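Local coordinates for ScaE cell-surface anchored scaffoldin protein (PDB 2ZF9), which probably anchors cellulosomal components to the bacterial cell surface, the part crystallised being its type III cohesin module, which binds dockerins, at residues A93-E98 and N120-V125; L55-A60 and G124-F129; V30-S35 and A173-Q178; T67-Q72 and V145-Q150; P12-A17 and I180-I185. All coordinates share one frame; numbering follows the deposited sequence.

Contact 1. Residues A93-E98 and N120-V125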
# COMPACT_ATOMS: atom_id res chain seq x y z
N ALA A 93 2.16 7.49 10.19
CA ALA A 93 0.73 7.17 10.23
C ALA A 93 0.40 6.05 11.23
O ALA A 93 -0.71 5.99 11.75
CB ALA A 93 0.22 6.79 8.82
N ALA A 94 1.33 5.12 11.44
CA ALA A 94 1.11 3.97 12.33
C ALA A 94 1.68 4.15 13.75
O ALA A 94 1.75 3.20 14.52
CB ALA A 94 1.65 2.68 11.68
N ARG A 95 2.10 5.38 14.09
CA ARG A 95 2.93 5.60 15.31
C ARG A 95 2.21 5.24 16.59
O ARG A 95 2.84 4.83 17.55
CB ARG A 95 3.46 7.05 15.39
CG ARG A 95 2.35 8.09 15.50
CD ARG A 95 2.94 9.50 15.48
NE ARG A 95 1.95 10.57 15.67
CZ ARG A 95 1.20 11.08 14.70
NH1 ARG A 95 1.29 10.63 13.44
NH2 ARG A 95 0.38 12.08 14.98
N LEU A 96 0.88 5.38 16.61
CA LEU A 96 0.09 5.02 17.79
C LEU A 96 -0.51 3.62 17.71
O LEU A 96 -1.01 3.12 18.72
CB LEU A 96 -1.06 6.01 17.99
CG LEU A 96 -0.69 7.49 18.00
CD1 LEU A 96 -1.97 8.30 18.24
CD2 LEU A 96 0.42 7.80 19.05
N LEU A 97 -0.50 2.98 16.53
CA LEU A 97 -1.10 1.63 16.43
C LEU A 97 -0.29 0.65 17.26
O LEU A 97 0.93 0.66 17.19
CB LEU A 97 -1.22 1.18 14.97
CG LEU A 97 -2.08 2.12 14.11
CD1 LEU A 97 -1.90 1.79 12.63
CD2 LEU A 97 -3.56 2.04 14.46
N GLU A 98 -0.96 -0.18 18.07
CA GLU A 98 -0.27 -1.05 19.01
C GLU A 98 0.38 -2.28 18.36
O GLU A 98 1.43 -2.72 18.81
CB GLU A 98 -1.24 -1.47 20.12
CG GLU A 98 -1.71 -0.23 20.90
CD GLU A 98 -3.01 -0.45 21.69
OE1 GLU A 98 -3.48 -1.60 21.82
OE2 GLU A 98 -3.53 0.56 22.18
N ASN A 120 -6.76 4.76 16.61
CA ASN A 120 -5.72 5.75 16.65
C ASN A 120 -4.72 5.69 15.49
O ASN A 120 -3.63 6.26 15.56
CB ASN A 120 -5.02 5.77 18.05
CG ASN A 120 -4.43 4.45 18.43
OD1 ASN A 120 -4.44 3.50 17.65
ND2 ASN A 120 -3.88 4.36 19.67
N GLY A 121 -5.12 5.08 14.37
CA GLY A 121 -4.38 5.31 13.13
C GLY A 121 -4.43 6.78 12.71
O GLY A 121 -5.40 7.49 12.99
N LYS A 122 -3.39 7.23 12.01
CA LYS A 122 -3.27 8.61 11.52
C LYS A 122 -3.05 8.63 10.00
O LYS A 122 -2.87 7.59 9.37
CB LYS A 122 -2.08 9.30 12.22
CG LYS A 122 -2.19 9.38 13.77
CD LYS A 122 -3.34 10.34 14.17
CE LYS A 122 -3.25 10.74 15.67
NZ LYS A 122 -4.43 11.61 16.02
N ASP A 123 -3.08 9.83 9.43
CA ASP A 123 -2.71 10.02 8.05
C ASP A 123 -1.19 10.11 7.97
O ASP A 123 -0.52 10.30 8.99
CB ASP A 123 -3.33 11.32 7.55
CG ASP A 123 -4.80 11.17 7.23
OD1 ASP A 123 -5.37 10.04 7.29
OD2 ASP A 123 -5.41 12.22 6.92
N GLY A 124 -0.65 9.99 6.76
CA GLY A 124 0.79 10.06 6.56
C GLY A 124 1.34 8.73 6.09
O GLY A 124 0.59 7.86 5.60
N VAL A 125 2.64 8.54 6.24
CA VAL A 125 3.29 7.29 5.77
C VAL A 125 2.98 6.12 6.73
O VAL A 125 3.34 6.15 7.92
CB VAL A 125 4.83 7.45 5.66
CG1 VAL A 125 5.50 6.10 5.30
CG2 VAL A 125 5.19 8.46 4.59
O HOH W 1 -1.06 5.88 14.52
O HOH W 2 0.65 11.75 10.76
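Ala93 meets Lys122 and Val125 through its backbone, where a type I beta turn from Ala94 to Leu97 docks on the run leading into strand 124-132 of the cohesin beta fold. Two bonds pin the entry to the turn. Lys122 N donates to Ala93 O (3.0 Å) in the plane of that carbonyl, whereas Ala93 N reaches Val125 O (2.9 Å) from well above the carbonyl plane. The Ala93 methyl points into the bend of the opposing chain, CB lying 3.2 Å from Lys122 O. A water extends the linkage, donating to Ala93 O and Asn120 O and accepting from Leu96 N. Longer side chains lie across this frame. Arg95 sets CG between its backbone N and carbonyl carbon (chi1 62°) and then runs extended to NE. Lys122 CG sits over one face of the guanidinium, 3.7 Å from Arg95 NH1. The lysine thus offers aliphatic carbon to the flat guanidinium, while Lys122 NZ forms a salt bridge with Asp62 that would probably ease any repulsion between the like charges. Leu96 CD1 adds a touch on Lys122 CE (3.8 Å). Leu97 and Asn120 lie alongside each other, oppositely directed, Leu97 CD2 stopping 3.6 Å from Asn120 OD1, which is bonded to Ser116. Arg95 NH1, already bonded to Arg92 O, also donates to a second water, and this water donates to Asp123 O at 2.6 Å.

Contact 2. Residues L55-A60 and G124-F129; sequences LSVEGA and GVLWSF
Leu55 O is gripped by two consecutive backbone amides, Leu126 N at 2.8 Å and Trp127 N at 3.2 Å, both in the plane of its carbonyl. Strand 124-129 carries one extra residue here, and the register against strand 55-58 shifts by one. Leu126 has the helix-like backbone angles (phi -86°, psi -48°) that let it and Trp127 face a single partner. Ordinary antiparallel bonding continues on both sides of the irregularity. Leu55 N donates to Trp127 O, and Val57 and Gly124 exchange a reciprocal pair, Gly124 N reaching Val57 O at 2.8 Å. Between them lies the non-hydrogen-bonded pair of Ser56 and Val125, where Ser56 OG rests 3.8 Å from Val125 CG2. Leu126 turns its CB toward the other strand, 3.5 Å from Leu55 O, and crosses Val57 obliquely, CB to CG2, at 4.1 Å. On the face bearing Leu55 and Trp127, Leu55 CD2 approaches Trp127 CD1 at 4.4 Å. Leu55 and Leu126 both continue onto Leu69 of strand 66-73, and Leu55 and Val57 onto Leu34. A carbonyl accepting from two successive amides is the mark of a classic beta bulge, set in an antiparallel strand pair whose inner side chains build the core of the cohesin beta sandwich.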
# COMPACT_ATOMS: atom_id res chain seq x y z
N LEU A 55 3.90 3.57 1.32
CA LEU A 55 2.46 3.46 1.30
C LEU A 55 1.91 4.46 2.30
O LEU A 55 2.21 4.39 3.50
CB LEU A 55 2.00 2.03 1.64
CG LEU A 55 0.49 1.74 1.84
CD1 LEU A 55 -0.29 1.95 0.57
CD2 LEU A 55 0.31 0.27 2.29
N SER A 56 1.11 5.40 1.80
CA SER A 56 0.53 6.47 2.65
C SER A 56 -0.98 6.38 2.78
O SER A 56 -1.65 5.80 1.92
CB SER A 56 0.91 7.85 2.07
OG SER A 56 2.32 8.02 2.15
N VAL A 57 -1.50 6.98 3.86
CA VAL A 57 -2.93 7.06 4.17
C VAL A 57 -3.34 8.53 4.25
O VAL A 57 -2.62 9.34 4.82
CB VAL A 57 -3.25 6.44 5.56
CG1 VAL A 57 -4.72 6.62 5.91
CG2 VAL A 57 -2.90 4.96 5.62
N GLU A 58 -4.46 8.88 3.64
CA GLU A 58 -5.00 10.22 3.74
C GLU A 58 -6.48 10.07 3.98
O GLU A 58 -7.09 9.11 3.49
CB GLU A 58 -4.75 10.98 2.43
CG GLU A 58 -4.79 12.48 2.58
CD GLU A 58 -4.66 13.24 1.24
OE1 GLU A 58 -3.72 12.93 0.44
OE2 GLU A 58 -5.49 14.15 1.01
N GLY A 59 -7.06 10.97 4.78
CA GLY A 59 -8.50 11.02 4.90
C GLY A 59 -9.07 10.06 5.91
O GLY A 59 -10.29 9.89 5.95
N ALA A 60 -8.23 9.44 6.75
CA ALA A 60 -8.73 8.43 7.70
C ALA A 60 -8.26 8.65 9.15
O ALA A 60 -8.44 7.75 9.97
CB ALA A 60 -8.30 7.04 7.23
N GLY A 124 -0.65 9.99 6.76
CA GLY A 124 0.79 10.06 6.56
C GLY A 124 1.34 8.73 6.09
O GLY A 124 0.59 7.86 5.60
N VAL A 125 2.64 8.54 6.24
CA VAL A 125 3.29 7.29 5.77
C VAL A 125 2.98 6.12 6.73
O VAL A 125 3.34 6.15 7.92
CB VAL A 125 4.83 7.45 5.66
CG1 VAL A 125 5.50 6.10 5.30
CG2 VAL A 125 5.19 8.46 4.59
N LEU A 126 2.34 5.07 6.20
CA LEU A 126 2.06 3.89 6.98
C LEU A 126 3.26 2.93 6.96
O LEU A 126 3.69 2.41 8.03
CB LEU A 126 0.76 3.23 6.47
CG LEU A 126 0.06 2.20 7.35
CD1 LEU A 126 -0.59 2.89 8.52
CD2 LEU A 126 -0.99 1.36 6.54
N TRP A 127 3.79 2.67 5.76
CA TRP A 127 4.93 1.75 5.63
C TRP A 127 5.92 2.31 4.65
O TRP A 127 5.53 2.93 3.64
CB TRP A 127 4.49 0.38 5.15
CG TRP A 127 3.68 -0.34 6.11
CD1 TRP A 127 2.30 -0.46 6.12
CD2 TRP A 127 4.17 -1.09 7.23
NE1 TRP A 127 1.92 -1.21 7.21
CE2 TRP A 127 3.04 -1.62 7.89
CE3 TRP A 127 5.45 -1.37 7.73
CZ2 TRP A 127 3.14 -2.42 9.05
CZ3 TRP A 127 5.56 -2.17 8.88
CH2 TRP A 127 4.41 -2.69 9.51
N SER A 128 7.20 2.13 4.96
CA SER A 128 8.25 2.46 4.04
C SER A 128 9.02 1.16 3.70
O SER A 128 9.18 0.28 4.54
CB SER A 128 9.14 3.51 4.73
OG SER A 128 10.34 3.65 4.05
N PHE A 129 9.53 1.04 2.48
CA PHE A 129 10.20 -0.19 2.04
C PHE A 129 11.08 0.15 0.83
O PHE A 129 10.95 1.22 0.24
CB PHE A 129 9.19 -1.32 1.69
CG PHE A 129 8.12 -0.92 0.67
CD1 PHE A 129 7.04 -0.11 1.06
CD2 PHE A 129 8.21 -1.33 -0.68
CE1 PHE A 129 6.04 0.24 0.14
CE2 PHE A 129 7.21 -0.97 -1.61
CZ PHE A 129 6.14 -0.18 -1.19

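Contact 3. Residues V30-S35 and A173-Q178; sequences VKPTLS and AWTFTQ
Lys31 lays its aliphatic chain over the indole of Trp174, joining helix 166-178 to the run that enters strand 33-41, a helix-to-loop packing beside the cohesin sheet. The CH-pi contact is nearly vertical: Lys31 CD stands 3.6 Å from the centroid of the six-membered ring, 1° off its normal. From CB to CE the lysine carbons follow the indole, CB near NE1 and CE near CZ3. Lys31 NZ turns off at chi4 (71°); its cation-pi attraction is long and at most weak, and it bonds instead to Ser28 O and Ala26 O. The opposite face of the ring carries Gln178 CB, 3.5 Å above the plane, so the indole lies between a loop residue and one four places along its own chain. At the edge, in the ring plane, Pro32 O lies 3.3 Å from Trp174 CD1. A water accepts a hydrogen bond from Trp174 NE1 and donates one to Thr33 OG1. An alanine in place of Trp174 would probably leave the Lys31 chain and Gln178 CB facing a gap and deprive this water of its indole donor. The next residue extends the seam inward. Pro32 meets Thr175 at about a right angle, its CG 3.4 Å from Thr175 OG1, which is bonded to Met171 O. Thr175 CG2 packs on Leu34 CD1 at 3.7 Å, with Phe159 beside both residues. Farther along the helix, Ala173 O accepts from both Thr177 N and Thr177 OG1, one on each side of its carbonyl plane, the hydroxyl at 2.7 Å.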
# COMPACT_ATOMS: atom_id res chain seq x y z
N VAL A 30 -16.36 7.94 5.95
CA VAL A 30 -14.89 8.00 5.92
C VAL A 30 -14.44 7.41 4.58
O VAL A 30 -14.86 6.30 4.21
CB VAL A 30 -14.23 7.25 7.09
CG1 VAL A 30 -12.70 7.41 7.05
CG2 VAL A 30 -14.77 7.72 8.43
N LYS A 31 -13.66 8.18 3.83
CA LYS A 31 -13.22 7.74 2.49
C LYS A 31 -11.70 7.82 2.44
O LYS A 31 -11.13 8.86 2.02
CB LYS A 31 -13.85 8.63 1.38
CG LYS A 31 -15.37 8.37 1.14
CD LYS A 31 -15.87 9.21 -0.05
CE LYS A 31 -17.33 8.89 -0.38
NZ LYS A 31 -18.22 9.44 0.70
N PRO A 32 -11.03 6.76 2.91
CA PRO A 32 -9.56 6.75 2.85
C PRO A 32 -8.96 6.70 1.45
O PRO A 32 -9.57 6.17 0.51
CB PRO A 32 -9.17 5.48 3.63
CG PRO A 32 -10.45 5.09 4.45
CD PRO A 32 -11.59 5.55 3.53
N THR A 33 -7.79 7.29 1.28
CA THR A 33 -7.02 7.07 0.09
C THR A 33 -5.74 6.43 0.52
O THR A 33 -5.02 7.00 1.35
CB THR A 33 -6.68 8.39 -0.65
OG1 THR A 33 -7.90 9.05 -1.00
CG2 THR A 33 -5.90 8.10 -1.92
N LEU A 34 -5.42 5.27 -0.07
CA LEU A 34 -4.11 4.68 0.13
C LEU A 34 -3.33 4.95 -1.13
O LEU A 34 -3.85 4.71 -2.24
CB LEU A 34 -4.22 3.17 0.33
CG LEU A 34 -5.02 2.70 1.53
CD1 LEU A 34 -4.90 1.17 1.63
CD2 LEU A 34 -4.51 3.39 2.78
N SER A 35 -2.11 5.45 -0.99
CA SER A 35 -1.32 5.76 -2.18
C SER A 35 0.11 5.26 -2.03
O SER A 35 0.67 5.24 -0.92
CB SER A 35 -1.35 7.28 -2.48
OG SER A 35 -0.84 8.01 -1.40
N ALA A 173 -14.88 -0.85 2.20
CA ALA A 173 -15.40 -0.99 0.85
C ALA A 173 -14.93 0.19 0.00
O ALA A 173 -14.50 -0.00 -1.13
CB ALA A 173 -16.94 -1.07 0.87
N TRP A 174 -15.00 1.42 0.55
CA TRP A 174 -14.50 2.57 -0.19
C TRP A 174 -13.02 2.36 -0.53
O TRP A 174 -12.59 2.59 -1.65
CB TRP A 174 -14.69 3.93 0.56
CG TRP A 174 -14.03 5.03 -0.24
CD1 TRP A 174 -12.73 5.44 -0.18
CD2 TRP A 174 -14.64 5.76 -1.31
NE1 TRP A 174 -12.50 6.42 -1.13
CE2 TRP A 174 -13.66 6.63 -1.84
CE3 TRP A 174 -15.94 5.78 -1.87
CZ2 TRP A 174 -13.92 7.49 -2.92
CZ3 TRP A 174 -16.21 6.65 -2.94
CH2 TRP A 174 -15.21 7.52 -3.43
N THR A 175 -12.24 1.97 0.47
CA THR A 175 -10.79 1.91 0.28
C THR A 175 -10.40 1.00 -0.90
O THR A 175 -9.63 1.39 -1.77
CB THR A 175 -10.15 1.35 1.54
OG1 THR A 175 -10.30 2.31 2.57
CG2 THR A 175 -8.63 1.10 1.35
N PHE A 176 -10.96 -0.20 -0.94
CA PHE A 176 -10.51 -1.17 -1.92
C PHE A 176 -11.22 -1.03 -3.26
O PHE A 176 -10.75 -1.57 -4.27
CB PHE A 176 -10.72 -2.58 -1.36
CG PHE A 176 -9.72 -2.93 -0.25
CD1 PHE A 176 -8.37 -3.00 -0.52
CD2 PHE A 176 -10.16 -3.22 1.04
CE1 PHE A 176 -7.42 -3.35 0.49
CE2 PHE A 176 -9.23 -3.57 2.07
CZ PHE A 176 -7.86 -3.63 1.78
N THR A 177 -12.36 -0.34 -3.29
CA THR A 177 -13.04 -0.16 -4.60
C THR A 177 -12.74 1.16 -5.30
O THR A 177 -12.82 1.27 -6.55
CB THR A 177 -14.59 -0.27 -4.52
OG1 THR A 177 -15.09 0.77 -3.66
CG2 THR A 177 -15.05 -1.65 -4.05
N GLN A 178 -12.45 2.18 -4.51
CA GLN A 178 -12.25 3.53 -5.04
C GLN A 178 -11.05 4.30 -4.48
O GLN A 178 -10.65 5.34 -5.03
CB GLN A 178 -13.53 4.39 -4.80
CG GLN A 178 -14.83 3.84 -5.46
CD GLN A 178 -14.74 3.73 -6.98
OE1 GLN A 178 -13.92 4.38 -7.62
NE2 GLN A 178 -15.62 2.90 -7.56
O HOH W 3 -10.39 8.13 -1.90

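Contact 4. Residues T67-Q72 and V145-Q150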
# COMPACT_ATOMS: atom_id res chain seq x y z
N THR A 67 -5.70 -3.08 9.84
CA THR A 67 -5.37 -3.08 8.40
C THR A 67 -4.68 -4.39 8.05
O THR A 67 -4.04 -5.05 8.91
CB THR A 67 -4.44 -1.91 7.94
OG1 THR A 67 -3.11 -2.10 8.45
CG2 THR A 67 -4.99 -0.54 8.38
N GLY A 68 -4.84 -4.79 6.80
CA GLY A 68 -4.14 -5.98 6.27
C GLY A 68 -3.97 -5.59 4.82
O GLY A 68 -4.96 -5.42 4.09
N LEU A 69 -2.73 -5.36 4.41
CA LEU A 69 -2.50 -4.77 3.08
C LEU A 69 -1.39 -5.50 2.37
O LEU A 69 -0.26 -5.55 2.87
CB LEU A 69 -2.20 -3.29 3.19
CG LEU A 69 -3.32 -2.41 3.78
CD1 LEU A 69 -2.77 -1.03 4.06
CD2 LEU A 69 -4.51 -2.30 2.81
N HIS A 70 -1.72 -6.08 1.21
CA HIS A 70 -0.72 -6.77 0.41
C HIS A 70 -0.19 -5.82 -0.64
O HIS A 70 -0.95 -5.19 -1.37
CB HIS A 70 -1.32 -7.99 -0.30
CG HIS A 70 -1.57 -9.15 0.61
ND1 HIS A 70 -2.77 -9.34 1.26
CD2 HIS A 70 -0.79 -10.21 0.94
CE1 HIS A 70 -2.71 -10.46 1.97
NE2 HIS A 70 -1.52 -11.01 1.78
N ILE A 71 1.13 -5.71 -0.71
CA ILE A 71 1.73 -4.85 -1.71
C ILE A 71 2.42 -5.76 -2.71
O ILE A 71 3.19 -6.62 -2.32
CB ILE A 71 2.76 -3.89 -1.04
CG1 ILE A 71 2.00 -2.95 -0.08
CG2 ILE A 71 3.58 -3.09 -2.11
CD1 ILE A 71 2.90 -2.18 0.81
N GLN A 72 2.11 -5.58 -3.99
CA GLN A 72 2.76 -6.41 -5.01
C GLN A 72 3.46 -5.48 -6.00
O GLN A 72 3.05 -4.32 -6.15
CB GLN A 72 1.75 -7.29 -5.74
CG GLN A 72 0.73 -6.52 -6.51
CD GLN A 72 -0.28 -7.43 -7.18
OE1 GLN A 72 -0.50 -8.59 -6.75
NE2 GLN A 72 -0.93 -6.91 -8.22
N VAL A 145 3.87 -0.65 -8.77
CA VAL A 145 3.90 -1.07 -7.36
C VAL A 145 2.50 -0.77 -6.82
O VAL A 145 2.06 0.39 -6.83
CB VAL A 145 4.99 -0.26 -6.58
CG1 VAL A 145 5.07 -0.69 -5.10
CG2 VAL A 145 6.36 -0.40 -7.26
N GLN A 146 1.84 -1.81 -6.32
CA GLN A 146 0.40 -1.83 -6.19
C GLN A 146 -0.08 -2.41 -4.86
O GLN A 146 0.47 -3.39 -4.35
CB GLN A 146 -0.20 -2.67 -7.32
CG GLN A 146 0.08 -2.15 -8.71
CD GLN A 146 -0.51 -3.05 -9.79
OE1 GLN A 146 -0.54 -4.28 -9.66
NE2 GLN A 146 -0.98 -2.44 -10.85
N VAL A 147 -1.17 -1.84 -4.35
CA VAL A 147 -2.00 -2.55 -3.35
C VAL A 147 -2.90 -3.52 -4.09
O VAL A 147 -3.55 -3.14 -5.05
CB VAL A 147 -2.90 -1.57 -2.55
CG1 VAL A 147 -3.83 -2.39 -1.56
CG2 VAL A 147 -2.02 -0.54 -1.77
N ALA A 148 -2.94 -4.76 -3.63
CA ALA A 148 -3.75 -5.80 -4.28
C ALA A 148 -4.75 -6.36 -3.27
O ALA A 148 -4.44 -6.44 -2.09
CB ALA A 148 -2.83 -6.94 -4.78
N TYR A 149 -5.92 -6.79 -3.74
CA TYR A 149 -6.98 -7.34 -2.90
C TYR A 149 -7.29 -8.76 -3.38
O TYR A 149 -7.38 -9.02 -4.58
CB TYR A 149 -8.30 -6.48 -2.99
CG TYR A 149 -9.39 -7.09 -2.12
CD1 TYR A 149 -9.38 -6.89 -0.76
CD2 TYR A 149 -10.38 -7.92 -2.66
CE1 TYR A 149 -10.31 -7.49 0.07
CE2 TYR A 149 -11.33 -8.53 -1.82
CZ TYR A 149 -11.26 -8.31 -0.44
OH TYR A 149 -12.19 -8.86 0.43
N GLN A 150 -7.51 -9.68 -2.45
CA GLN A 150 -8.35 -10.84 -2.76
C GLN A 150 -9.07 -11.37 -1.54
O GLN A 150 -8.71 -11.02 -0.44
CB GLN A 150 -7.55 -11.95 -3.44
CG GLN A 150 -6.53 -12.63 -2.59
CD GLN A 150 -5.38 -13.11 -3.45
OE1 GLN A 150 -4.88 -12.36 -4.29
NE2 GLN A 150 -4.96 -14.35 -3.26
O HOH W 4 -4.38 -5.40 0.36
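An antiparallel strand pair, 67-72 against 145-149, is reinforced by a side-chain bond between Gln72 and Gln146. These two residues form a hydrogen-bonded pair, Gln72 N donating to Gln146 O (2.8 Å) and Gln146 N to Gln72 O (2.8 Å), each nearly along the C=O axis. Above the backbone ring, Gln72 NE2 donates to Gln146 OE1 at 3.0 Å. The bond is fairly straight, and OE1 lies in the amide plane of Gln72, the two amides being only 22° apart. With chi1 at 63°, Gln72 CG stands over its own backbone, between N and C, and the extended chain beyond it crosses to the partner strand, where CD and OE1 rest on Ala148 CB (3.5 Å from OE1). An alanine in place of Gln72 would probably leave Gln146 OE1 without this donor and strip the amide cover from Ala148 CB. Ile71 and Val147 form the next, non-hydrogen-bonded pair, and beyond it Ala148 N donates to His70 O (3.0 Å). There the strands part enough for a water to bridge them, accepting from His70 N and donating to Ala148 O. The other face is apolar: Ile71 CG2 meets Val145 CG1 at 4.1 Å, and Leu69, Ile71 and Val147 reach Leu55. The strand axes are 136° apart rather than 180°, a strong twist consistent with the curved sheets of a cohesin beta sandwich.

Contact 5. Residues P12-A17 and I180-I185; sequences PAAGQA and IEQGYI
Pro12 and Ile180 bring the two backbones closest, their CA atoms 5.5 Å apart, and from there the chains separate without a direct hydrogen bond between them. Water makes the polar links instead. One molecule donates to both Pro12 O (2.6 Å) and Ile180 O; a second donates to Pro12 O and accepts from Gln182 NE2 at 3.1 Å. The proline carbonyl is thereby held by two waters that reach different parts of the opposing chain. Ile180 points toward the N-terminal run, and its CG1, placed anti to the carbonyl carbon (chi1 -56°), presses on the peptide of Ala13, 3.5 Å from Ala13 N. Ala13 CB adds a looser apolar touch on the same CG1, at 4.0 Å. The amide of Ala13 is bonded to Phe176 O in helix 166-178, which fixes the peptide against which the isoleucine packs. Both runs lie along the same edge of strand 142-149 of the cohesin sheet, one after the other: strand 14-15 pairs with it in parallel and strand 180-187 antiparallel. Gln182 sits where strand 180-187 is interrupted, between 180-181 and 183-185, and its side chain takes up a sheet bond, OE1 accepting from Val147 N. Ala14 is bonded through its backbone to Val147 and Tyr149 of that strand. The glutamine chain bends at chi2 (-65°), and its NE2 ends 3.8 Å from Ala14 CB. NE2 also stands 3.3 Å from Ala14 N, but two donors meet here and no bond forms.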
# COMPACT_ATOMS: atom_id res chain seq x y z
N PRO A 12 -9.85 1.18 -7.89
CA PRO A 12 -9.78 -0.02 -7.05
C PRO A 12 -8.37 -0.55 -6.84
O PRO A 12 -7.43 -0.20 -7.57
CB PRO A 12 -10.59 -1.06 -7.88
CG PRO A 12 -10.29 -0.70 -9.26
CD PRO A 12 -10.29 0.84 -9.26
N ALA A 13 -8.24 -1.43 -5.85
CA ALA A 13 -7.07 -2.26 -5.68
C ALA A 13 -6.87 -3.16 -6.91
O ALA A 13 -7.83 -3.42 -7.66
CB ALA A 13 -7.24 -3.16 -4.42
N ALA A 14 -5.63 -3.63 -7.09
CA ALA A 14 -5.34 -4.64 -8.11
C ALA A 14 -5.80 -6.03 -7.62
O ALA A 14 -6.22 -6.18 -6.47
CB ALA A 14 -3.86 -4.65 -8.43
N GLY A 15 -5.78 -7.04 -8.49
CA GLY A 15 -6.16 -8.40 -8.04
C GLY A 15 -7.61 -8.67 -8.30
O GLY A 15 -8.07 -8.51 -9.42
N GLN A 16 -8.34 -9.09 -7.27
CA GLN A 16 -9.73 -9.48 -7.39
C GLN A 16 -10.68 -8.36 -6.92
O GLN A 16 -10.31 -7.55 -6.07
CB GLN A 16 -9.95 -10.76 -6.60
CG GLN A 16 -9.10 -11.92 -7.16
CD GLN A 16 -9.27 -13.23 -6.38
OE1 GLN A 16 -10.26 -13.43 -5.68
NE2 GLN A 16 -8.28 -14.12 -6.50
N ALA A 17 -11.88 -8.29 -7.51
CA ALA A 17 -12.80 -7.21 -7.17
C ALA A 17 -13.26 -7.37 -5.75
O ALA A 17 -13.57 -8.49 -5.31
CB ALA A 17 -14.01 -7.21 -8.12
N ILE A 180 -7.77 3.57 -3.97
CA ILE A 180 -6.36 3.17 -4.18
C ILE A 180 -5.73 4.01 -5.26
O ILE A 180 -6.26 4.09 -6.36
CB ILE A 180 -6.21 1.66 -4.54
CG1 ILE A 180 -6.86 0.75 -3.47
CG2 ILE A 180 -4.72 1.35 -4.74
CD1 ILE A 180 -6.31 0.97 -2.02
N GLU A 181 -4.60 4.66 -4.92
CA GLU A 181 -3.77 5.33 -5.90
C GLU A 181 -2.46 4.52 -6.07
O GLU A 181 -1.59 4.54 -5.21
CB GLU A 181 -3.52 6.77 -5.45
CG GLU A 181 -2.78 7.67 -6.46
CD GLU A 181 -2.29 8.99 -5.81
OE1 GLU A 181 -2.97 9.49 -4.86
OE2 GLU A 181 -1.22 9.52 -6.23
N GLN A 182 -2.37 3.77 -7.16
CA GLN A 182 -1.23 2.87 -7.36
C GLN A 182 0.04 3.69 -7.66
O GLN A 182 -0.04 4.86 -8.09
CB GLN A 182 -1.51 1.88 -8.51
CG GLN A 182 -2.77 1.00 -8.38
CD GLN A 182 -2.73 0.02 -7.20
OE1 GLN A 182 -2.04 0.26 -6.21
NE2 GLN A 182 -3.48 -1.08 -7.30
N GLY A 183 1.20 3.09 -7.42
CA GLY A 183 2.45 3.76 -7.67
C GLY A 183 3.33 3.02 -8.65
O GLY A 183 2.90 2.06 -9.32
N TYR A 184 4.58 3.48 -8.75
CA TYR A 184 5.53 2.90 -9.68
C TYR A 184 6.91 3.48 -9.48
O TYR A 184 7.08 4.51 -8.80
CB TYR A 184 5.10 3.15 -11.15
CG TYR A 184 4.77 4.58 -11.46
CD1 TYR A 184 3.44 4.98 -11.65
CD2 TYR A 184 5.77 5.56 -11.54
CE1 TYR A 184 3.12 6.31 -11.94
CE2 TYR A 184 5.46 6.91 -11.82
CZ TYR A 184 4.14 7.26 -12.03
OH TYR A 184 3.84 8.57 -12.29
N ILE A 185 7.89 2.81 -10.08
CA ILE A 185 9.18 3.40 -10.34
C ILE A 185 9.30 3.47 -11.87
O ILE A 185 9.13 2.46 -12.55
CB ILE A 185 10.34 2.55 -9.77
CG1 ILE A 185 10.18 2.38 -8.25
CG2 ILE A 185 11.73 3.20 -10.16
CD1 ILE A 185 11.09 1.26 -7.65
O HOH W 5 -6.55 2.11 -8.47
O HOH W 6 -5.47 -1.30 -9.71

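How the contacts relate
Contacts 1 and 2 share Gly124 and Val125, and their centres lie 8 Å apart; Asp123 joins them further, OD1 probably bonding Ala60 N and OD2 Gly59 N. Contact 2 passes to contact 3 through the backbone, Ser56 N lying 2.8 Å from Ser35 O, and to contact 4 through the core, Leu55 CD2 coming to 3.8 Å from Leu69 CD1. Contact 5 adjoins contact 3 through Leu34 O and Glu181 N and contact 4 through Ala14 O and Tyr149 N, both pairs 2.8 Å apart. Contacts 1 and 5, about 21 Å apart between centres, never touch. The general lesson is one of nesting: contact 5 encloses all the rest, contact 3 within it encloses 1, 2 and 4, whereas contacts 2 and 4 cross.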